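Local coordinates for 4-alpha-glucanotransferase (Streptococcus agalactiae, PDB 6M6T), which is an amylomaltase of the TIM-barrel clan, a glucanotransferase by name, that binds glycans at two sites, at residues 396-406 / 450-461. Numbering follows the deposited sequence.
Sequences HDNEVINGWFE and DLLDKPADSRMN. With ASO (1,5-anhydro-D-glucitol), chain I; AC1 (4,6-dideoxy-4-{[(1S,4R,5S,6S)-4,5,6-trihydroxy-3-(hydroxymethyl)cyclohex-2-en-1-yl]amino}-alpha-D-glucopyranose), chain J.
Arg459 reaches Asp397 on a chain extended from CG to NE: CG lies opposite the backbone N (chi1 -167°), and chi2 and chi3 are also near 180°. Its guanidinium thus runs alongside the backbone of 397-399. Arg459 NH2 lies at Asp397 O, near the plane of the group; the modelled bond is implausibly short, so its exact geometry is doubtful. Glu399 N and Asn398 C lie over one face. Arg459 NE turns back to Asn461 O, 2.6 Å away, on a lone pair of that carbonyl. Beside it, Asn461 N donates to His396 O (2.8 Å).

With CG beside its own N (chi1 -46°), the Asp397 carboxylate points OD2 at ASO O3, which donates a hydrogen bond to it at 2.6 Å. Asp397 OD2 also accepts a weak one from Asn461 ND2. The amide of Asn461 stands nearly perpendicular to this carboxylate and is also weakly bonded to another AC1. His396, Asp397 and Asn461 line one glycan pocket; Asp397 also lines a second.

Farther along, Asp450 OD1 accepts Ile401 N (2.9 Å) from above the carboxylate plane, at the start of helix 401-404. Val400 wedges in next to it, with CG1 against Ser458 OG and CG2 near the carbonyls of Lys454 and Pro455. Asn402 ND2 bonds Lys454 O at 3.3 Å and, weakly, Asp453 OD1, which also bonds Thr429.

Asp453 closes helix 448-451 in a Schellman motif. The two segments follow neighbouring parallel barrel strands, 389-392 and 443-447. Helix 428-438 packs on Ile401 and Asn402, and helix 481-493 on Leu451 and Leu452.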
ATOM      1  N   HIS A 396      -6.797  -4.612  -5.428  1.00 49.44           N
ATOM      2  CA  HIS A 396      -6.797  -5.330  -4.169  1.00 45.23           C
ATOM      3  C   HIS A 396      -8.061  -5.103  -3.361  1.00 51.38           C
ATOM      4  O   HIS A 396      -8.294  -5.841  -2.397  1.00 51.46           O
ATOM      5  CB  HIS A 396      -5.578  -4.920  -3.356  1.00 46.32           C
ATOM      6  CG  HIS A 396      -5.547  -3.467  -2.998  1.00 46.59           C
ATOM      7  ND1 HIS A 396      -4.937  -2.519  -3.788  1.00 50.43           N
ATOM      8  CD2 HIS A 396      -6.041  -2.802  -1.928  1.00 49.72           C
ATOM      9  CE1 HIS A 396      -5.060  -1.331  -3.223  1.00 48.45           C
ATOM     10  NE2 HIS A 396      -5.723  -1.477  -2.092  1.00 53.49           N
ATOM     11  N   ASP A 397      -8.883  -4.112  -3.722  1.00 55.63           N
ATOM     12  CA  ASP A 397     -10.146  -3.862  -3.038  1.00 51.79           C
ATOM     13  C   ASP A 397     -11.345  -4.473  -3.747  1.00 49.30           C
ATOM     14  O   ASP A 397     -12.440  -4.489  -3.180  1.00 47.70           O
ATOM     15  CB  ASP A 397     -10.355  -2.359  -2.865  1.00 50.57           C
ATOM     16  CG  ASP A 397      -9.107  -1.661  -2.362  1.00 59.29           C
ATOM     17  OD1 ASP A 397      -8.269  -1.307  -3.222  1.00 65.26           O
ATOM     18  OD2 ASP A 397      -8.965  -1.463  -1.126  1.00 55.46           O
ATOM     19  N   ASN A 398     -11.159  -4.991  -4.950  1.00 51.70           N
ATOM     20  CA  ASN A 398     -12.206  -5.642  -5.713  1.00 50.86           C
ATOM     21  C   ASN A 398     -12.123  -7.141  -5.515  1.00 45.01           C
ATOM     22  O   ASN A 398     -11.126  -7.675  -5.038  1.00 45.57           O
ATOM     23  CB  ASN A 398     -12.065  -5.317  -7.203  1.00 59.76           C
ATOM     24  CG  ASN A 398     -12.343  -3.869  -7.511  1.00 56.06           C
ATOM     25  OD1 ASN A 398     -11.428  -3.083  -7.781  1.00 56.72           O
ATOM     26  ND2 ASN A 398     -13.613  -3.507  -7.481  1.00 49.24           N
ATOM     27  N   GLU A 399     -13.175  -7.823  -5.934  1.00 44.85           N
ATOM     28  CA  GLU A 399     -13.162  -9.271  -5.900  1.00 52.54           C
ATOM     29  C   GLU A 399     -12.083  -9.815  -6.831  1.00 55.04           C
ATOM     30  O   GLU A 399     -11.623  -9.135  -7.743  1.00 59.38           O
ATOM     31  CB  GLU A 399     -14.530  -9.799  -6.305  1.00 51.47           C
ATOM     32  CG  GLU A 399     -15.652  -9.062  -5.621  1.00 48.80           C
ATOM     33  CD  GLU A 399     -16.973  -9.215  -6.333  1.00 56.67           C
ATOM     34  OE1 GLU A 399     -17.275  -8.365  -7.216  1.00 60.11           O
ATOM     35  OE2 GLU A 399     -17.697 -10.192  -6.012  1.00 50.55           O
ATOM     36  N   VAL A 400     -11.645 -11.046  -6.578  1.00 48.47           N
ATOM     37  CA  VAL A 400     -10.881 -11.734  -7.603  1.00 51.92           C
ATOM     38  C   VAL A 400     -11.829 -12.048  -8.750  1.00 58.33           C
ATOM     39  O   VAL A 400     -13.041 -12.203  -8.545  1.00 58.28           O
ATOM     40  CB  VAL A 400     -10.218 -13.012  -7.061  1.00 54.12           C
ATOM     41  CG1 VAL A 400      -9.412 -12.702  -5.807  1.00 53.41           C
ATOM     42  CG2 VAL A 400     -11.272 -14.077  -6.812  1.00 53.23           C
ATOM     43  N   ILE A 401     -11.280 -12.128  -9.972  1.00 58.42           N
ATOM     44  CA  ILE A 401     -12.104 -12.309 -11.175  1.00 58.18           C
ATOM     45  C   ILE A 401     -13.028 -13.509 -11.020  1.00 61.62           C
ATOM     46  O   ILE A 401     -14.215 -13.455 -11.381  1.00 61.54           O
ATOM     47  CB  ILE A 401     -11.219 -12.459 -12.431  1.00 54.87           C
ATOM     48  CG1 ILE A 401     -10.491 -11.158 -12.751  1.00 50.14           C
ATOM     49  CG2 ILE A 401     -12.051 -12.917 -13.634  1.00 50.95           C
ATOM     50  CD1 ILE A 401      -9.352 -11.360 -13.695  1.00 47.47           C
ATOM     51  N   ASN A 402     -12.498 -14.616 -10.492  1.00 56.84           N
ATOM     52  CA  ASN A 402     -13.344 -15.774 -10.257  1.00 54.40           C
ATOM     53  C   ASN A 402     -14.495 -15.431  -9.344  1.00 57.56           C
ATOM     54  O   ASN A 402     -15.597 -15.968  -9.514  1.00 57.19           O
ATOM     55  CB  ASN A 402     -12.534 -16.908  -9.667  1.00 58.68           C
ATOM     56  CG  ASN A 402     -11.939 -17.771 -10.726  1.00 68.43           C
ATOM     57  OD1 ASN A 402     -12.493 -17.887 -11.819  1.00 72.80           O
ATOM     58  ND2 ASN A 402     -10.800 -18.385 -10.425  1.00 71.74           N
ATOM     59  N   GLY A 403     -14.261 -14.535  -8.383  1.00 57.86           N
ATOM     60  CA  GLY A 403     -15.337 -14.108  -7.502  1.00 59.71           C
ATOM     61  C   GLY A 403     -16.299 -13.142  -8.172  1.00 58.39           C
ATOM     62  O   GLY A 403     -17.518 -13.280  -8.049  1.00 59.81           O
ATOM     63  N   TRP A 404     -15.763 -12.140  -8.879  1.00 61.93           N
ATOM     64  CA  TRP A 404     -16.613 -11.184  -9.591  1.00 60.12           C
ATOM     65  C   TRP A 404     -17.572 -11.894 -10.541  1.00 62.38           C
ATOM     66  O   TRP A 404     -18.748 -11.524 -10.639  1.00 65.88           O
ATOM     67  CB  TRP A 404     -15.735 -10.178 -10.337  1.00 53.00           C
ATOM     68  CG  TRP A 404     -16.363  -9.542 -11.530  1.00 58.22           C
ATOM     69  CD1 TRP A 404     -17.047  -8.362 -11.565  1.00 56.54           C
ATOM     70  CD2 TRP A 404     -16.325 -10.025 -12.883  1.00 61.07           C
ATOM     71  NE1 TRP A 404     -17.446  -8.086 -12.849  1.00 53.59           N
ATOM     72  CE2 TRP A 404     -17.018  -9.092 -13.677  1.00 54.97           C
ATOM     73  CE3 TRP A 404     -15.777 -11.161 -13.496  1.00 61.15           C
ATOM     74  CZ2 TRP A 404     -17.189  -9.262 -15.053  1.00 50.85           C
ATOM     75  CZ3 TRP A 404     -15.946 -11.326 -14.869  1.00 58.30           C
ATOM     76  CH2 TRP A 404     -16.650 -10.379 -15.628  1.00 51.94           C
ATOM     77  N   PHE A 405     -17.100 -12.957 -11.205  1.00 60.30           N
ATOM     78  CA  PHE A 405     -17.931 -13.681 -12.159  1.00 59.37           C
ATOM     79  C   PHE A 405     -19.087 -14.447 -11.516  1.00 62.62           C
ATOM     80  O   PHE A 405     -20.050 -14.773 -12.217  1.00 66.00           O
ATOM     81  CB  PHE A 405     -17.087 -14.649 -12.988  1.00 60.91           C
ATOM     82  CG  PHE A 405     -17.781 -15.100 -14.241  1.00 64.21           C
ATOM     83  CD1 PHE A 405     -18.122 -14.180 -15.220  1.00 62.13           C
ATOM     84  CD2 PHE A 405     -18.139 -16.430 -14.421  1.00 62.68           C
ATOM     85  CE1 PHE A 405     -18.789 -14.577 -16.366  1.00 63.17           C
ATOM     86  CE2 PHE A 405     -18.805 -16.836 -15.565  1.00 54.92           C
ATOM     87  CZ  PHE A 405     -19.129 -15.910 -16.538  1.00 64.54           C
ATOM     88  N   GLU A 406     -19.028 -14.766 -10.220  1.00 65.34           N
ATOM     89  CA  GLU A 406     -20.187 -15.402  -9.594  1.00 58.74           C
ATOM     90  C   GLU A 406     -21.349 -14.429  -9.494  1.00 64.45           C
ATOM     91  O   GLU A 406     -22.491 -14.780  -9.807  1.00 72.64           O
ATOM     92  CB  GLU A 406     -19.855 -15.915  -8.198  1.00 60.54           C
ATOM     93  CG  GLU A 406     -18.460 -16.466  -8.005  1.00 66.14           C
ATOM     94  CD  GLU A 406     -18.395 -17.414  -6.823  1.00 67.67           C
ATOM     95  OE1 GLU A 406     -19.482 -17.772  -6.299  1.00 67.73           O
ATOM     96  OE2 GLU A 406     -17.269 -17.798  -6.418  1.00 66.24           O
ATOM     97  N   ASP A 450      -5.562 -13.922  -9.846  1.00 53.74           N
ATOM     98  CA  ASP A 450      -6.263 -14.381 -11.046  1.00 53.39           C
ATOM     99  C   ASP A 450      -5.343 -15.112 -12.013  1.00 48.29           C
ATOM    100  O   ASP A 450      -5.791 -16.011 -12.728  1.00 55.51           O
ATOM    101  CB  ASP A 450      -6.921 -13.190 -11.731  1.00 52.92           C
ATOM    102  CG  ASP A 450      -7.779 -12.383 -10.772  1.00 61.26           C
ATOM    103  OD1 ASP A 450      -8.511 -13.024  -9.976  1.00 56.91           O
ATOM    104  OD2 ASP A 450      -7.717 -11.124 -10.809  1.00 61.87           O
ATOM    105  N   LEU A 451      -4.064 -14.751 -12.049  1.00 46.93           N
ATOM    106  CA  LEU A 451      -3.102 -15.522 -12.826  1.00 50.99           C
ATOM    107  C   LEU A 451      -3.075 -16.991 -12.400  1.00 47.70           C
ATOM    108  O   LEU A 451      -2.943 -17.883 -13.243  1.00 45.24           O
ATOM    109  CB  LEU A 451      -1.723 -14.895 -12.697  1.00 46.59           C
ATOM    110  CG  LEU A 451      -0.701 -15.611 -13.544  1.00 43.88           C
ATOM    111  CD1 LEU A 451      -0.561 -14.891 -14.867  1.00 46.91           C
ATOM    112  CD2 LEU A 451       0.603 -15.655 -12.789  1.00 48.86           C
ATOM    113  N   LEU A 452      -3.217 -17.268 -11.105  1.00 50.69           N
ATOM    114  CA  LEU A 452      -3.301 -18.643 -10.616  1.00 53.33           C
ATOM    115  C   LEU A 452      -4.731 -19.153 -10.496  1.00 56.43           C
ATOM    116  O   LEU A 452      -4.934 -20.239  -9.936  1.00 54.17           O
ATOM    117  CB  LEU A 452      -2.619 -18.782  -9.256  1.00 48.35           C
ATOM    118  CG  LEU A 452      -1.319 -18.002  -9.108  1.00 54.91           C
ATOM    119  CD1 LEU A 452      -0.980 -17.852  -7.624  1.00 53.11           C
ATOM    120  CD2 LEU A 452      -0.182 -18.658  -9.886  1.00 50.89           C
ATOM    121  N   ASP A 453      -5.716 -18.387 -10.969  1.00 56.45           N
ATOM    122  CA  ASP A 453      -7.120 -18.796 -10.953  1.00 58.87           C
ATOM    123  C   ASP A 453      -7.588 -19.128  -9.532  1.00 62.44           C
ATOM    124  O   ASP A 453      -8.076 -20.223  -9.256  1.00 74.45           O
ATOM    125  CB  ASP A 453      -7.344 -19.987 -11.902  1.00 60.93           C
ATOM    126  CG  ASP A 453      -8.806 -20.129 -12.360  1.00 71.75           C
ATOM    127  OD1 ASP A 453      -9.385 -19.148 -12.883  1.00 68.96           O
ATOM    128  OD2 ASP A 453      -9.381 -21.234 -12.210  1.00 75.51           O
ATOM    129  N   LYS A 454      -7.433 -18.120  -8.587  1.00 54.93           N
ATOM    130  CA  LYS A 454      -7.822 -18.504  -7.228  1.00 60.28           C
ATOM    131  C   LYS A 454      -9.274 -18.112  -6.930  1.00 62.69           C
ATOM    132  O   LYS A 454      -9.807 -17.175  -7.535  1.00 63.47           O
ATOM    133  CB  LYS A 454      -6.883 -17.859  -6.203  1.00 58.41           C
ATOM    134  CG  LYS A 454      -5.538 -18.574  -6.062  1.00 56.83           C
ATOM    135  CD  LYS A 454      -5.739 -20.037  -5.690  1.00 59.25           C
ATOM    136  CE  LYS A 454      -4.449 -20.673  -5.171  1.00 60.46           C
ATOM    137  NZ  LYS A 454      -4.019 -20.114  -3.847  1.00 67.21           N
ATOM    138  N   PRO A 455      -9.967 -18.825  -5.998  1.00 60.54           N
ATOM    139  CA  PRO A 455     -11.414 -18.594  -5.803  1.00 56.88           C
ATOM    140  C   PRO A 455     -11.736 -17.359  -4.969  1.00 60.00           C
ATOM    141  O   PRO A 455     -10.829 -16.601  -4.625  1.00 61.14           O
ATOM    142  CB  PRO A 455     -11.881 -19.875  -5.095  1.00 54.07           C
ATOM    143  CG  PRO A 455     -10.704 -20.833  -5.164  1.00 57.00           C
ATOM    144  CD  PRO A 455      -9.500 -19.961  -5.190  1.00 63.09           C
ATOM    145  N   ALA A 456     -13.014 -17.143  -4.630  1.00 53.66           N
ATOM    146  CA  ALA A 456     -13.402 -15.884  -3.994  1.00 53.03           C
ATOM    147  C   ALA A 456     -12.727 -15.672  -2.648  1.00 60.60           C
ATOM    148  O   ALA A 456     -12.582 -14.519  -2.220  1.00 55.45           O
ATOM    149  CB  ALA A 456     -14.917 -15.811  -3.818  1.00 46.20           C
ATOM    150  N   ASP A 457     -12.305 -16.755  -1.979  1.00 60.50           N
ATOM    151  CA  ASP A 457     -11.625 -16.644  -0.688  1.00 60.74           C
ATOM    152  C   ASP A 457     -10.408 -15.728  -0.742  1.00 59.76           C
ATOM    153  O   ASP A 457     -10.008 -15.180   0.295  1.00 59.64           O
ATOM    154  CB  ASP A 457     -11.185 -18.039  -0.171  1.00 68.04           C
ATOM    155  CG  ASP A 457     -10.182 -18.779  -1.125  1.00 78.23           C
ATOM    156  OD1 ASP A 457      -9.188 -18.177  -1.618  1.00 73.87           O
ATOM    157  OD2 ASP A 457     -10.375 -19.999  -1.357  1.00 74.71           O
ATOM    158  N   SER A 458      -9.819 -15.546  -1.929  1.00 59.24           N
ATOM    159  CA  SER A 458      -8.473 -15.002  -2.086  1.00 57.61           C
ATOM    160  C   SER A 458      -8.442 -13.486  -2.158  1.00 49.81           C
ATOM    161  O   SER A 458      -7.354 -12.916  -2.302  1.00 44.94           O
ATOM    162  CB  SER A 458      -7.817 -15.572  -3.347  1.00 61.39           C
ATOM    163  OG  SER A 458      -8.728 -15.530  -4.436  1.00 65.33           O
ATOM    164  N   ARG A 459      -9.602 -12.838  -2.065  1.00 48.89           N
ATOM    165  CA  ARG A 459      -9.678 -11.384  -2.113  1.00 50.43           C
ATOM    166  C   ARG A 459      -8.764 -10.775  -1.053  1.00 44.72           C
ATOM    167  O   ARG A 459      -8.707 -11.257   0.076  1.00 45.83           O
ATOM    168  CB  ARG A 459     -11.136 -10.951  -1.904  1.00 52.23           C
ATOM    169  CG  ARG A 459     -11.464  -9.508  -2.231  1.00 40.02           C
ATOM    170  CD  ARG A 459     -12.880  -9.144  -1.793  1.00 40.68           C
ATOM    171  NE  ARG A 459     -13.116  -7.731  -2.073  1.00 48.35           N
ATOM    172  CZ  ARG A 459     -14.278  -7.199  -2.441  1.00 46.39           C
ATOM    173  NH1 ARG A 459     -15.362  -7.955  -2.560  1.00 48.16           N
ATOM    174  NH2 ARG A 459     -14.351  -5.901  -2.684  1.00 39.35           N
ATOM    175  N   MET A 460      -8.022  -9.724  -1.428  1.00 47.26           N
ATOM    176  CA  MET A 460      -7.057  -9.132  -0.501  1.00 40.90           C
ATOM    177  C   MET A 460      -7.732  -8.207   0.506  1.00 52.82           C
ATOM    178  O   MET A 460      -7.515  -8.343   1.715  1.00 55.08           O
ATOM    179  CB  MET A 460      -5.981  -8.375  -1.268  1.00 42.01           C
ATOM    180  CG  MET A 460      -4.856  -7.920  -0.396  1.00 42.31           C
ATOM    181  SD  MET A 460      -3.807  -9.284   0.149  1.00 50.66           S
ATOM    182  CE  MET A 460      -2.323  -8.350   0.531  1.00 41.68           C
ATOM    183  N   ASN A 461      -8.542  -7.250   0.029  1.00 51.67           N
ATOM    184  CA  ASN A 461      -9.362  -6.411   0.892  1.00 46.67           C
ATOM    185  C   ASN A 461     -10.811  -6.542   0.481  1.00 46.40           C
ATOM    186  O   ASN A 461     -11.106  -6.895  -0.658  1.00 52.77           O
ATOM    187  CB  ASN A 461      -8.986  -4.924   0.835  1.00 54.57           C
ATOM    188  CG  ASN A 461      -9.525  -4.137   2.044  1.00 57.81           C
ATOM    189  OD1 ASN A 461      -9.426  -4.602   3.182  1.00 60.29           O
ATOM    190  ND2 ASN A 461     -10.096  -2.952   1.800  1.00 52.84           N
TER
HETATM  191  C1  ASO I   1      -7.353   4.041  -0.342  1.00 63.03           C
HETATM  192  C2  ASO I   1      -7.483   2.504  -0.361  1.00 64.61           C
HETATM  193  C3  ASO I   1      -8.671   2.066   0.513  1.00 67.52           C
HETATM  194  C4  ASO I   1      -8.430   2.588   1.941  1.00 57.48           C
HETATM  195  C5  ASO I   1      -8.260   4.082   1.915  1.00 58.46           C
HETATM  196  C6  ASO I   1      -7.776   4.540   3.290  1.00 63.24           C
HETATM  197  O2  ASO I   1      -7.632   2.016  -1.700  1.00 64.55           O
HETATM  198  O3  ASO I   1      -8.791   0.602   0.501  1.00 68.77           O
HETATM  199  O4  ASO I   1      -9.510   2.226   2.836  1.00 55.82           O
HETATM  200  O5  ASO I   1      -7.198   4.453   1.032  1.00 66.26           O
HETATM  201  O6  ASO I   1      -6.859   5.638   3.138  1.00 66.98           O
HETATM  202  C1  AC1 J   2     -17.712   2.284  -6.372  1.00 81.65           C
HETATM  203  O2  AC1 J   2     -19.134   3.256  -4.661  1.00 78.38           O
HETATM  204  C2  AC1 J   2     -17.890   2.567  -4.879  1.00 78.11           C
HETATM  205  C4A AC1 J   2     -11.084   4.283  -2.938  1.00 67.27           C
HETATM  206  C3  AC1 J   2     -16.789   3.479  -4.426  1.00 68.79           C
HETATM  207  O3  AC1 J   2     -16.998   3.713  -3.039  1.00 73.77           O
HETATM  208  C4  AC1 J   2     -15.431   2.813  -4.656  1.00 73.11           C
HETATM  209  N4A AC1 J   2     -14.323   3.718  -4.340  1.00 70.29           N
HETATM  210  C5  AC1 J   2     -15.262   2.425  -6.110  1.00 72.54           C
HETATM  211  O5  AC1 J   2     -16.396   1.633  -6.586  1.00 74.56           O
HETATM  212  C6  AC1 J   2     -13.923   1.670  -6.244  1.00 60.50           C
HETATM  213  C1B AC1 J   2     -13.941   3.783  -2.923  1.00 68.08           C
HETATM  214  C2B AC1 J   2     -13.323   5.132  -2.729  1.00 65.36           C
HETATM  215  O2B AC1 J   2     -14.247   6.089  -3.247  1.00 75.18           O
HETATM  216  C3B AC1 J   2     -12.064   5.204  -3.555  1.00 61.28           C
HETATM  217  O3B AC1 J   2     -11.494   6.503  -3.476  1.00 61.21           O
HETATM  218  O4  AC1 J   2      -9.897   4.255  -3.758  1.00 65.60           O
HETATM  219  C5B AC1 J   2     -11.639   3.006  -2.749  1.00 68.53           C
HETATM  220  C7B AC1 J   2     -13.014   2.777  -2.679  1.00 70.44           C
HETATM  221  C6B AC1 J   2     -10.687   1.848  -2.536  1.00 65.92           C
HETATM  222  O6B AC1 J   2      -9.494   2.165  -3.258  1.00 68.61           O